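Local coordinates for protein adenylation domain (Streptomyces sp., PDB 5N9X) that binds adenosine-5'-triphosphate and threonine as an adenylation domain of the ANL clan of AMP-binding enzymes, at residues 25-30 with 44-49; 426-431 with 453-458; 436-441 with 491-496. All blocks are in the same frame, centred on the assembly; numbering follows the deposited sequence.

Contact 1 is buried and lies in the AMP-binding part, across the chain's centre from the other two. Its centre is about 55 Å from that of contact 2 and about 53 Å from that of contact 3. Contacts 2 and 3 are neighbours, with centres about 13 Å apart, in the C-terminal part. Helix 435-443, used by contact 3, is followed in the chain by strand 450-457, used by contact 2. Contact 2 is a surface contact and contact 3 is partly buried. All three contacts lack hydrogen bonds between their segments. Contact 1 sets an aromatic ring on alanines, while contacts 2 and 3 use aliphatic branches. His431 and Tyr496 stack their rings between contacts 2 and 3.

Contact 1 of 3, residues 25-30 with 44-49; sequences SRAAME and ISYGLL
Tyr46 meets Ala28 and Ala27 on one side of helix 20-30, and these three residues make nearly the whole contact. Tyr46 contributes the most buried surface, Ala28 the next most and Ala27 the least. The backbones come close at this point: Ala28 CA and Tyr46 CA are 5.0 Å apart. Small alanine side chains permit that approach. Tyr46 CB lies 4.0 Å from Ala28 CA, so the root of the tyrosine rests on the helix backbone itself. The ring then passes from Ala28 to Ala27, slanting across the helix. Its CD1 corner is 4.2 Å from Ala28 CB, and its CE1 corner is 4.1 Å from Ala27 CB. Both alanines meet the ring obliquely. Chi1 is -90°, and chi2 of -88° sets the ring nearly square to the CA-CB-CG plane. Together they bring the CD1 and CE1 side of the ring to the two alanines.

No hydrogen bond joins the segments, and the contact is apolar. The polar end of the ring looks to another partner: Tyr46 OH is hydrogen-bonded to Ala226 O. Phe24, Arg34 and Ala36 also touch the tyrosine side chain. The phenol is therefore tied at its tip and packed along its length.

Ser45 caps the start of helix 46-62. From this N-cap position its OG accepts from Leu48 N at 3.0 Å, with an N-H...O angle of 156°. Strand 42-45 thus ends in a capped helix whose first residue packs on helix 20-30. The sequence ISYGLL resembles core motif A1 of adenylation domains, and this helix, antiparallel strand pair and helix belong to the N-terminal part of the AMP-binding fold.

Contact 2 of 3, residues 426-431 with 453-458; sequences VKLRGH and VWVHEF
Val426 and Val455 form the tight part of this contact. Val426 CG2 lies 3.7 Å from Val455 CG2, and the two side chains slide past each other in opposite directions. The chi1 of -46° puts Val426 CG2 between the backbone N and the carbonyl carbon, on the side that meets Val455. Leu435 also packs against Val426.

The other end is looser. Leu428 CD2 reaches the same Val455 methyl at 4.4 Å. Backbones stay well apart, with Leu428 CA 8.1 Å from Val455 CA, and no hydrogen bond crosses. Beyond Leu428 the chain turns at the surface in a type I' turn to His431. Arg429, in that turn, is exposed and poorly ordered.

On the other face of strand 450-457, Trp454 is buried. There Trp454 NE1 gives a hydrogen bond of 3.0 Å to His456 ND1, nearly in the imidazole plane. His456 NE2 is bonded to Asp526, and helix 518-528 covers Trp454.

The sequence VKLRGH forms part of core motif A8 of adenylation domains. Its hairpin packing beside a three-stranded sheet is characteristic of the C-terminal subdomain of the ANL fold.

Contact 3 of 3, residues 436-441 with 491-496; sequences SDVEAA and TVLPSY
The LPSYM sequence that begins at Leu493 matches core motif A9 of adenylation domains, and here Leu493 packs against Val438 and Ala441 of helix 435-443. This joins the chain leaving helix 482-492 to another helix of the C-terminal subdomain.

Leu493 has the largest share of the buried surface, followed by Ala441. Leu493 CG is 3.6 Å from Ala441 CB. The two branches also reach that methyl: Leu493 CD1 is 3.7 Å and Leu493 CD2 3.8 Å from Ala441 CB. The alanine methyl therefore sits against the fork of the leucine. CD1 has a second neighbour one helical turn back, with Val438 CG1 at 3.6 Å. The valine and leucine side chains cross at about a right angle. Chi1 of -69° sets Leu493 CG beside its backbone N, which directs the fork at Ala441.

Val492, which is exposed, adds a looser touch, its CG1 being 4.1 Å from Ala441 CB. Pro499 also packs on Val438.

The Glu439 side chain starts out away from this apolar patch. Its OE2 forms a salt bridge with Arg518 and accepts a hydrogen bond from Val453 N. The helix thus uses one side for aliphatic packing and another for charge. With no hydrogen bond across the segments, the contact rests on van der Waals packing of aliphatic groups, with apolar surface buried on the helix side at Val438 and Ala441 and Val492 still exposed.

Contact 1 of 3, residues 25-30 with 44-49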
ATOM      1  N   SER A  25       5.042  22.805   6.156  1.00 15.69           N
ATOM      2  CA  SER A  25       5.278  24.186   6.568  1.00 16.10           C
ATOM      3  C   SER A  25       5.512  25.089   5.365  1.00 19.68           C
ATOM      4  O   SER A  25       4.914  26.154   5.228  1.00 22.83           O
ATOM      5  CB  SER A  25       6.470  24.251   7.520  1.00 20.05           C
ATOM      6  OG  SER A  25       6.976  25.567   7.600  1.00 25.18           O
ATOM      7  N   ARG A  26       6.386  24.641   4.485  1.00 20.52           N
ATOM      8  CA  ARG A  26       6.657  25.365   3.263  1.00 20.06           C
ATOM      9  C   ARG A  26       5.369  25.601   2.468  1.00 20.00           C
ATOM     10  O   ARG A  26       4.960  26.731   2.267  1.00 19.30           O
ATOM     11  CB  ARG A  26       7.683  24.602   2.440  1.00 17.94           C
ATOM     12  CG  ARG A  26       8.097  25.274   1.181  1.00 20.04           C
ATOM     13  CD  ARG A  26       8.362  24.211   0.177  1.00 26.63           C
ATOM     14  NE  ARG A  26       9.792  24.007  -0.020  1.00 44.28           N
ATOM     15  CZ  ARG A  26      10.313  22.927  -0.596  1.00 46.77           C
ATOM     16  NH1 ARG A  26       9.522  21.938  -1.013  1.00 29.69           N
ATOM     17  NH2 ARG A  26      11.629  22.824  -0.738  1.00 50.69           N
ATOM     18  N   ALA A  27       4.713  24.526   2.052  1.00 21.06           N
ATOM     19  CA  ALA A  27       3.475  24.641   1.296  1.00 19.56           C
ATOM     20  C   ALA A  27       2.420  25.502   1.995  1.00 18.03           C
ATOM     21  O   ALA A  27       1.719  26.272   1.340  1.00 18.53           O
ATOM     22  CB  ALA A  27       2.913  23.259   1.020  1.00 17.63           C
ATOM     23  N   ALA A  28       2.291  25.359   3.312  1.00 12.34           N
ATOM     24  CA  ALA A  28       1.279  26.112   4.047  1.00 16.02           C
ATOM     25  C   ALA A  28       1.679  27.575   4.190  1.00 16.08           C
ATOM     26  O   ALA A  28       0.840  28.457   4.024  1.00 21.43           O
ATOM     27  CB  ALA A  28       1.020  25.498   5.420  1.00 12.34           C
ATOM     28  N   MET A  29       2.949  27.839   4.496  1.00 19.25           N
ATOM     29  CA  MET A  29       3.445  29.218   4.545  1.00 18.90           C
ATOM     30  C   MET A  29       3.293  29.885   3.196  1.00 19.50           C
ATOM     31  O   MET A  29       2.943  31.058   3.105  1.00 25.39           O
ATOM     32  CB  MET A  29       4.914  29.287   4.992  1.00 18.13           C
ATOM     33  CG  MET A  29       5.542  30.685   4.849  1.00 13.78           C
ATOM     34  SD  MET A  29       7.189  30.838   5.591  1.00 23.29           S
ATOM     35  CE  MET A  29       6.777  30.510   7.298  1.00 20.98           C
ATOM     36  N   GLU A  30       3.525  29.137   2.132  1.00 19.23           N
ATOM     37  CA  GLU A  30       3.595  29.778   0.828  1.00 16.82           C
ATOM     38  C   GLU A  30       2.288  29.797   0.086  1.00 17.43           C
ATOM     39  O   GLU A  30       2.083  30.648  -0.764  1.00 20.99           O
ATOM     40  CB  GLU A  30       4.671  29.122  -0.034  1.00 12.65           C
ATOM     41  CG  GLU A  30       6.049  29.232   0.550  1.00 12.74           C
ATOM     42  CD  GLU A  30       7.117  28.703  -0.394  1.00 20.51           C
ATOM     43  OE1 GLU A  30       6.789  28.232  -1.504  1.00 17.36           O
ATOM     44  OE2 GLU A  30       8.323  28.770  -0.064  1.00 20.91           O
ATOM     45  N   ILE A  44     -10.921  22.890   3.752  1.00 26.40           N
ATOM     46  CA  ILE A  44     -10.015  23.532   4.678  1.00 20.82           C
ATOM     47  C   ILE A  44      -8.786  24.021   3.924  1.00 21.90           C
ATOM     48  O   ILE A  44      -8.156  23.274   3.152  1.00 19.02           O
ATOM     49  CB  ILE A  44      -9.585  22.597   5.821  1.00 20.78           C
ATOM     50  CG1 ILE A  44     -10.804  21.969   6.479  1.00 27.55           C
ATOM     51  CG2 ILE A  44      -8.789  23.349   6.834  1.00 20.86           C
ATOM     52  CD1 ILE A  44     -11.143  20.611   5.945  1.00 33.39           C
ATOM     53  N   SER A  45      -8.474  25.292   4.159  1.00 15.55           N
ATOM     54  CA  SER A  45      -7.280  25.939   3.648  1.00 14.55           C
ATOM     55  C   SER A  45      -6.015  25.446   4.337  1.00 15.98           C
ATOM     56  O   SER A  45      -6.039  25.090   5.519  1.00 17.19           O
ATOM     57  CB  SER A  45      -7.397  27.452   3.819  1.00 14.24           C
ATOM     58  OG  SER A  45      -7.023  27.838   5.123  1.00 21.95           O
ATOM     59  N   TYR A  46      -4.920  25.436   3.585  1.00 14.59           N
ATOM     60  CA  TYR A  46      -3.600  25.157   4.128  1.00 15.92           C
ATOM     61  C   TYR A  46      -3.337  25.979   5.388  1.00 14.86           C
ATOM     62  O   TYR A  46      -3.048  25.414   6.440  1.00 19.92           O
ATOM     63  CB  TYR A  46      -2.534  25.434   3.074  1.00 15.54           C
ATOM     64  CG  TYR A  46      -2.213  24.234   2.217  1.00 18.80           C
ATOM     65  CD1 TYR A  46      -1.238  23.316   2.602  1.00 15.33           C
ATOM     66  CD2 TYR A  46      -2.888  24.019   1.017  1.00 15.44           C
ATOM     67  CE1 TYR A  46      -0.953  22.219   1.813  1.00 18.08           C
ATOM     68  CE2 TYR A  46      -2.616  22.937   0.229  1.00 12.66           C
ATOM     69  CZ  TYR A  46      -1.648  22.034   0.620  1.00 16.55           C
ATOM     70  OH  TYR A  46      -1.371  20.943  -0.180  1.00 17.52           O
ATOM     71  N   GLY A  47      -3.481  27.298   5.284  1.00 20.05           N
ATOM     72  CA  GLY A  47      -3.365  28.196   6.428  1.00 18.44           C
ATOM     73  C   GLY A  47      -4.096  27.759   7.693  1.00 18.45           C
ATOM     74  O   GLY A  47      -3.516  27.803   8.789  1.00 18.03           O
ATOM     75  N   LEU A  48      -5.353  27.331   7.559  1.00 19.24           N
ATOM     76  CA  LEU A  48      -6.137  26.940   8.741  1.00 28.60           C
ATOM     77  C   LEU A  48      -5.769  25.539   9.255  1.00 20.12           C
ATOM     78  O   LEU A  48      -5.721  25.315  10.469  1.00 23.66           O
ATOM     79  CB  LEU A  48      -7.648  27.043   8.448  1.00 26.75           C
ATOM     80  CG  LEU A  48      -8.597  26.494   9.533  1.00 34.11           C
ATOM     81  CD1 LEU A  48      -8.666  27.360  10.805  1.00 23.60           C
ATOM     82  CD2 LEU A  48     -10.021  26.266   8.947  1.00 30.19           C
ATOM     83  N   LEU A  49      -5.506  24.609   8.339  1.00 19.80           N
ATOM     84  CA  LEU A  49      -4.949  23.309   8.714  1.00 15.68           C
ATOM     85  C   LEU A  49      -3.630  23.486   9.496  1.00 15.91           C
ATOM     86  O   LEU A  49      -3.425  22.854  10.538  1.00 14.61           O
ATOM     87  CB  LEU A  49      -4.737  22.431   7.469  1.00 13.63           C
ATOM     88  CG  LEU A  49      -4.261  20.980   7.687  1.00 14.88           C
ATOM     89  CD1 LEU A  49      -4.999  20.274   8.857  1.00 14.16           C
ATOM     90  CD2 LEU A  49      -4.329  20.139   6.415  1.00 13.37           C
TER

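Contact 2 of 3, residues 426-431 with 453-458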
ATOM      1  N   VAL A 426       6.617 -22.737  -4.049  1.00 30.00           N
ATOM      2  CA  VAL A 426       6.660 -23.817  -3.058  1.00 33.94           C
ATOM      3  C   VAL A 426       6.891 -25.187  -3.711  1.00 35.69           C
ATOM      4  O   VAL A 426       6.732 -25.339  -4.930  1.00 36.09           O
ATOM      5  CB  VAL A 426       5.339 -23.881  -2.236  1.00 32.60           C
ATOM      6  CG1 VAL A 426       4.918 -22.480  -1.773  1.00 28.28           C
ATOM      7  CG2 VAL A 426       4.223 -24.530  -3.049  1.00 23.58           C
ATOM      8  N   LYS A 427       7.264 -26.185  -2.912  1.00 32.15           N
ATOM      9  CA  LYS A 427       7.408 -27.539  -3.447  1.00 43.83           C
ATOM     10  C   LYS A 427       6.505 -28.545  -2.737  1.00 42.60           C
ATOM     11  O   LYS A 427       6.275 -28.456  -1.530  1.00 44.49           O
ATOM     12  CB  LYS A 427       8.886 -27.991  -3.427  1.00 40.92           C
ATOM     13  CG  LYS A 427       9.598 -28.016  -2.089  1.00 47.81           C
ATOM     14  CD  LYS A 427      11.054 -28.444  -2.308  1.00 43.03           C
ATOM     15  CE  LYS A 427      11.856 -28.414  -1.020  1.00 48.37           C
ATOM     16  NZ  LYS A 427      12.009 -27.024  -0.487  1.00 53.95           N
ATOM     17  N   LEU A 428       5.972 -29.472  -3.532  1.00 38.77           N
ATOM     18  CA  LEU A 428       4.959 -30.432  -3.102  1.00 42.39           C
ATOM     19  C   LEU A 428       5.166 -31.761  -3.814  1.00 48.54           C
ATOM     20  O   LEU A 428       5.073 -31.825  -5.046  1.00 46.82           O
ATOM     21  CB  LEU A 428       3.543 -29.910  -3.396  1.00 46.07           C
ATOM     22  CG  LEU A 428       2.357 -30.754  -2.902  1.00 51.25           C
ATOM     23  CD1 LEU A 428       2.484 -31.069  -1.407  1.00 40.02           C
ATOM     24  CD2 LEU A 428       0.997 -30.120  -3.221  1.00 41.36           C
ATOM     25  N   ARG A 429       5.432 -32.812  -3.036  1.00 47.05           N
ATOM     26  CA  ARG A 429       5.643 -34.164  -3.554  1.00 48.18           C
ATOM     27  C   ARG A 429       6.548 -34.204  -4.800  1.00 53.36           C
ATOM     28  O   ARG A 429       6.157 -34.741  -5.840  1.00 52.93           O
ATOM     29  CB  ARG A 429       4.288 -34.825  -3.866  1.00 57.58           C
ATOM     30  CG  ARG A 429       3.106 -34.286  -3.039  1.00 60.96           C
ATOM     31  CD  ARG A 429       1.913 -35.246  -3.017  1.00 64.73           C
ATOM     32  NE  ARG A 429       2.350 -36.634  -2.900  1.00 72.17           N
ATOM     33  CZ  ARG A 429       1.539 -37.688  -2.841  1.00 77.26           C
ATOM     34  NH1 ARG A 429       0.218 -37.533  -2.866  1.00 73.49           N
ATOM     35  NH2 ARG A 429       2.057 -38.907  -2.742  1.00 80.66           N
ATOM     36  N   GLY A 430       7.744 -33.624  -4.699  1.00 51.50           N
ATOM     37  CA  GLY A 430       8.730 -33.715  -5.772  1.00 49.67           C
ATOM     38  C   GLY A 430       8.677 -32.652  -6.870  1.00 52.00           C
ATOM     39  O   GLY A 430       9.593 -32.547  -7.686  1.00 56.63           O
ATOM     40  N   HIS A 431       7.602 -31.867  -6.893  1.00 55.07           N
ATOM     41  CA  HIS A 431       7.446 -30.798  -7.871  1.00 47.47           C
ATOM     42  C   HIS A 431       7.518 -29.415  -7.254  1.00 47.15           C
ATOM     43  O   HIS A 431       7.130 -29.209  -6.109  1.00 37.07           O
ATOM     44  CB  HIS A 431       6.114 -30.908  -8.598  1.00 48.90           C
ATOM     45  CG  HIS A 431       5.886 -32.213  -9.294  1.00 49.47           C
ATOM     46  ND1 HIS A 431       6.431 -32.501 -10.530  1.00 48.85           N
ATOM     47  CD2 HIS A 431       5.113 -33.278  -8.970  1.00 41.77           C
ATOM     48  CE1 HIS A 431       6.031 -33.697 -10.916  1.00 50.41           C
ATOM     49  NE2 HIS A 431       5.231 -34.192  -9.989  1.00 48.04           N
ATOM     50  N   VAL A 453      -4.684 -19.544  -4.550  1.00 16.07           N
ATOM     51  CA  VAL A 453      -4.292 -20.944  -4.592  1.00 17.43           C
ATOM     52  C   VAL A 453      -3.197 -21.181  -3.567  1.00 17.08           C
ATOM     53  O   VAL A 453      -2.216 -20.434  -3.534  1.00 17.46           O
ATOM     54  CB  VAL A 453      -3.787 -21.371  -5.994  1.00 20.26           C
ATOM     55  CG1 VAL A 453      -3.331 -22.829  -5.978  1.00 18.95           C
ATOM     56  CG2 VAL A 453      -4.853 -21.156  -7.051  1.00 21.64           C
ATOM     57  N   TRP A 454      -3.354 -22.195  -2.720  1.00 14.04           N
ATOM     58  CA  TRP A 454      -2.294 -22.508  -1.755  1.00 27.60           C
ATOM     59  C   TRP A 454      -2.164 -24.003  -1.440  1.00 18.31           C
ATOM     60  O   TRP A 454      -3.018 -24.803  -1.804  1.00 17.63           O
ATOM     61  CB  TRP A 454      -2.506 -21.713  -0.453  1.00 13.87           C
ATOM     62  CG  TRP A 454      -3.619 -22.184   0.415  1.00 16.75           C
ATOM     63  CD1 TRP A 454      -3.515 -22.870   1.599  1.00 19.33           C
ATOM     64  CD2 TRP A 454      -5.014 -21.985   0.191  1.00 15.53           C
ATOM     65  NE1 TRP A 454      -4.765 -23.105   2.121  1.00 12.92           N
ATOM     66  CE2 TRP A 454      -5.703 -22.577   1.278  1.00 13.39           C
ATOM     67  CE3 TRP A 454      -5.754 -21.376  -0.834  1.00 14.57           C
ATOM     68  CZ2 TRP A 454      -7.093 -22.566   1.372  1.00 16.87           C
ATOM     69  CZ3 TRP A 454      -7.131 -21.368  -0.747  1.00 14.31           C
ATOM     70  CH2 TRP A 454      -7.793 -21.963   0.349  1.00 21.40           C
ATOM     71  N   VAL A 455      -1.067 -24.369  -0.795  1.00 15.08           N
ATOM     72  CA  VAL A 455      -0.940 -25.706  -0.239  1.00 26.76           C
ATOM     73  C   VAL A 455      -1.641 -25.732   1.118  1.00 19.55           C
ATOM     74  O   VAL A 455      -1.369 -24.925   1.984  1.00 20.92           O
ATOM     75  CB  VAL A 455       0.535 -26.146  -0.112  1.00 23.77           C
ATOM     76  CG1 VAL A 455       0.626 -27.568   0.467  1.00 18.55           C
ATOM     77  CG2 VAL A 455       1.205 -26.104  -1.482  1.00 12.93           C
ATOM     78  N   HIS A 456      -2.591 -26.634   1.284  1.00 19.79           N
ATOM     79  CA  HIS A 456      -3.302 -26.712   2.557  1.00 27.70           C
ATOM     80  C   HIS A 456      -2.957 -27.981   3.313  1.00 29.31           C
ATOM     81  O   HIS A 456      -2.992 -29.070   2.742  1.00 32.83           O
ATOM     82  CB  HIS A 456      -4.807 -26.644   2.322  1.00 21.54           C
ATOM     83  CG  HIS A 456      -5.599 -26.390   3.558  1.00 23.64           C
ATOM     84  ND1 HIS A 456      -5.743 -25.129   4.102  1.00 18.92           N
ATOM     85  CD2 HIS A 456      -6.325 -27.224   4.335  1.00 26.27           C
ATOM     86  CE1 HIS A 456      -6.515 -25.202   5.168  1.00 18.40           C
ATOM     87  NE2 HIS A 456      -6.882 -26.461   5.332  1.00 34.99           N
ATOM     88  N   GLU A 457      -2.638 -27.853   4.593  1.00 26.18           N
ATOM     89  CA  GLU A 457      -2.397 -29.044   5.397  1.00 37.58           C
ATOM     90  C   GLU A 457      -3.718 -29.588   5.932  1.00 35.78           C
ATOM     91  O   GLU A 457      -4.296 -29.039   6.863  1.00 29.99           O
ATOM     92  CB  GLU A 457      -1.427 -28.742   6.541  1.00 35.94           C
ATOM     93  CG  GLU A 457      -0.420 -29.854   6.801  1.00 39.80           C
ATOM     94  CD  GLU A 457       0.210 -29.769   8.189  1.00 55.54           C
ATOM     95  OE1 GLU A 457      -0.245 -30.529   9.075  1.00 56.03           O
ATOM     96  OE2 GLU A 457       1.166 -28.977   8.391  1.00 47.66           O
ATOM     97  N   PHE A 458      -4.217 -30.652   5.313  1.00 40.99           N
ATOM     98  CA  PHE A 458      -5.478 -31.253   5.735  1.00 34.89           C
ATOM     99  C   PHE A 458      -5.182 -32.014   7.018  1.00 50.66           C
ATOM    100  O   PHE A 458      -5.952 -32.006   7.982  1.00 47.53           O
ATOM    101  CB  PHE A 458      -6.041 -32.174   4.647  1.00 33.72           C
ATOM    102  CG  PHE A 458      -6.652 -31.439   3.485  1.00 30.85           C
ATOM    103  CD1 PHE A 458      -5.857 -30.993   2.438  1.00 27.28           C
ATOM    104  CD2 PHE A 458      -8.021 -31.188   3.442  1.00 34.05           C
ATOM    105  CE1 PHE A 458      -6.408 -30.304   1.369  1.00 26.78           C
ATOM    106  CE2 PHE A 458      -8.582 -30.502   2.371  1.00 35.05           C
ATOM    107  CZ  PHE A 458      -7.768 -30.058   1.333  1.00 26.41           C
TER

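Contact 3 of 3, residues 436-441 with 491-496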
ATOM      1  N   SER A 436       1.211 -18.647  -7.816  1.00 25.04           N
ATOM      2  CA  SER A 436       0.717 -17.505  -8.567  1.00 24.75           C
ATOM      3  C   SER A 436       0.361 -17.820 -10.033  1.00 19.31           C
ATOM      4  O   SER A 436      -0.548 -17.213 -10.582  1.00 20.87           O
ATOM      5  CB  SER A 436       1.753 -16.381  -8.495  1.00 29.43           C
ATOM      6  OG  SER A 436       1.310 -15.240  -9.193  1.00 33.47           O
ATOM      7  N   ASP A 437       1.071 -18.758 -10.654  1.00 22.31           N
ATOM      8  CA  ASP A 437       0.716 -19.252 -12.001  1.00 21.65           C
ATOM      9  C   ASP A 437      -0.586 -20.049 -12.043  1.00 23.11           C
ATOM     10  O   ASP A 437      -1.353 -19.963 -13.013  1.00 28.07           O
ATOM     11  CB  ASP A 437       1.822 -20.140 -12.566  1.00 24.14           C
ATOM     12  CG  ASP A 437       3.083 -19.372 -12.913  1.00 31.86           C
ATOM     13  OD1 ASP A 437       3.157 -18.146 -12.648  1.00 34.24           O
ATOM     14  OD2 ASP A 437       4.022 -20.024 -13.429  1.00 41.94           O
ATOM     15  N   VAL A 438      -0.827 -20.849 -11.009  1.00 22.76           N
ATOM     16  CA  VAL A 438      -2.084 -21.592 -10.902  1.00 26.08           C
ATOM     17  C   VAL A 438      -3.237 -20.618 -10.812  1.00 26.32           C
ATOM     18  O   VAL A 438      -4.300 -20.804 -11.422  1.00 27.07           O
ATOM     19  CB  VAL A 438      -2.128 -22.492  -9.662  1.00 18.70           C
ATOM     20  CG1 VAL A 438      -3.199 -23.546  -9.831  1.00 16.63           C
ATOM     21  CG2 VAL A 438      -0.757 -23.096  -9.404  1.00 22.56           C
ATOM     22  N   GLU A 439      -2.997 -19.583 -10.019  1.00 18.15           N
ATOM     23  CA  GLU A 439      -3.985 -18.569  -9.737  1.00 26.02           C
ATOM     24  C   GLU A 439      -4.390 -17.932 -11.060  1.00 21.18           C
ATOM     25  O   GLU A 439      -5.572 -17.856 -11.375  1.00 25.92           O
ATOM     26  CB  GLU A 439      -3.417 -17.524  -8.763  1.00 21.11           C
ATOM     27  CG  GLU A 439      -3.760 -17.713  -7.290  1.00 19.85           C
ATOM     28  CD  GLU A 439      -2.774 -16.972  -6.361  1.00 31.73           C
ATOM     29  OE1 GLU A 439      -2.335 -15.841  -6.707  1.00 24.58           O
ATOM     30  OE2 GLU A 439      -2.434 -17.525  -5.288  1.00 23.92           O
ATOM     31  N   ALA A 440      -3.403 -17.487 -11.830  1.00 17.94           N
ATOM     32  CA  ALA A 440      -3.669 -16.854 -13.117  1.00 25.68           C
ATOM     33  C   ALA A 440      -4.390 -17.816 -14.046  1.00 22.11           C
ATOM     34  O   ALA A 440      -5.306 -17.411 -14.757  1.00 27.53           O
ATOM     35  CB  ALA A 440      -2.380 -16.363 -13.762  1.00 19.94           C
ATOM     36  N   ALA A 441      -3.989 -19.084 -14.032  1.00 18.30           N
ATOM     37  CA  ALA A 441      -4.652 -20.083 -14.863  1.00 24.05           C
ATOM     38  C   ALA A 441      -6.129 -20.231 -14.478  1.00 25.19           C
ATOM     39  O   ALA A 441      -6.983 -20.408 -15.350  1.00 23.58           O
ATOM     40  CB  ALA A 441      -3.938 -21.427 -14.775  1.00 14.82           C
ATOM     41  N   THR A 491      -6.979 -28.098 -18.974  1.00 29.01           N
ATOM     42  CA  THR A 491      -6.460 -27.654 -20.263  1.00 30.48           C
ATOM     43  C   THR A 491      -5.160 -26.892 -20.111  1.00 36.54           C
ATOM     44  O   THR A 491      -4.192 -27.122 -20.843  1.00 37.98           O
ATOM     45  CB  THR A 491      -7.468 -26.739 -20.976  1.00 31.70           C
ATOM     46  OG1 THR A 491      -8.648 -27.489 -21.278  1.00 38.07           O
ATOM     47  CG2 THR A 491      -6.874 -26.123 -22.257  1.00 37.91           C
ATOM     48  N   VAL A 492      -5.151 -25.983 -19.143  1.00 31.08           N
ATOM     49  CA  VAL A 492      -4.154 -24.933 -19.059  1.00 24.49           C
ATOM     50  C   VAL A 492      -2.887 -25.364 -18.338  1.00 25.06           C
ATOM     51  O   VAL A 492      -1.800 -24.871 -18.625  1.00 30.88           O
ATOM     52  CB  VAL A 492      -4.755 -23.708 -18.339  1.00 28.16           C
ATOM     53  CG1 VAL A 492      -4.050 -22.429 -18.760  1.00 23.96           C
ATOM     54  CG2 VAL A 492      -6.228 -23.606 -18.653  1.00 24.10           C
ATOM     55  N   LEU A 493      -3.023 -26.276 -17.388  1.00 27.05           N
ATOM     56  CA  LEU A 493      -1.912 -26.573 -16.486  1.00 33.28           C
ATOM     57  C   LEU A 493      -1.488 -28.024 -16.502  1.00 20.22           C
ATOM     58  O   LEU A 493      -2.303 -28.907 -16.702  1.00 23.68           O
ATOM     59  CB  LEU A 493      -2.291 -26.208 -15.053  1.00 27.41           C
ATOM     60  CG  LEU A 493      -2.436 -24.730 -14.748  1.00 33.93           C
ATOM     61  CD1 LEU A 493      -2.798 -24.571 -13.268  1.00 32.64           C
ATOM     62  CD2 LEU A 493      -1.168 -23.961 -15.109  1.00 26.94           C
ATOM     63  N   PRO A 494      -0.210 -28.280 -16.241  1.00 25.75           N
ATOM     64  CA  PRO A 494       0.145 -29.681 -15.976  1.00 30.62           C
ATOM     65  C   PRO A 494      -0.544 -30.233 -14.713  1.00 31.28           C
ATOM     66  O   PRO A 494      -0.969 -29.464 -13.836  1.00 24.76           O
ATOM     67  CB  PRO A 494       1.672 -29.635 -15.844  1.00 20.87           C
ATOM     68  CG  PRO A 494       1.975 -28.214 -15.426  1.00 26.58           C
ATOM     69  CD  PRO A 494       0.930 -27.359 -16.084  1.00 24.25           C
ATOM     70  N   SER A 495      -0.682 -31.558 -14.664  1.00 27.59           N
ATOM     71  CA  SER A 495      -1.477 -32.259 -13.656  1.00 26.38           C
ATOM     72  C   SER A 495      -1.061 -32.015 -12.206  1.00 30.82           C
ATOM     73  O   SER A 495      -1.917 -31.892 -11.323  1.00 23.43           O
ATOM     74  CB  SER A 495      -1.441 -33.761 -13.937  1.00 33.00           C
ATOM     75  OG  SER A 495      -2.245 -34.077 -15.057  1.00 41.02           O
ATOM     76  N   TYR A 496       0.246 -31.964 -11.966  1.00 29.87           N
ATOM     77  CA  TYR A 496       0.777 -31.690 -10.630  1.00 32.56           C
ATOM     78  C   TYR A 496       0.442 -30.274 -10.151  1.00 26.95           C
ATOM     79  O   TYR A 496       0.467 -29.994  -8.952  1.00 25.89           O
ATOM     80  CB  TYR A 496       2.304 -31.917 -10.592  1.00 27.66           C
ATOM     81  CG  TYR A 496       3.201 -30.906 -11.318  1.00 28.77           C
ATOM     82  CD1 TYR A 496       3.425 -30.980 -12.695  1.00 38.48           C
ATOM     83  CD2 TYR A 496       3.844 -29.896 -10.615  1.00 35.64           C
ATOM     84  CE1 TYR A 496       4.268 -30.065 -13.347  1.00 30.26           C
ATOM     85  CE2 TYR A 496       4.683 -28.983 -11.245  1.00 44.89           C
ATOM     86  CZ  TYR A 496       4.891 -29.070 -12.611  1.00 45.75           C
ATOM     87  OH  TYR A 496       5.716 -28.148 -13.218  1.00 37.05           O
TER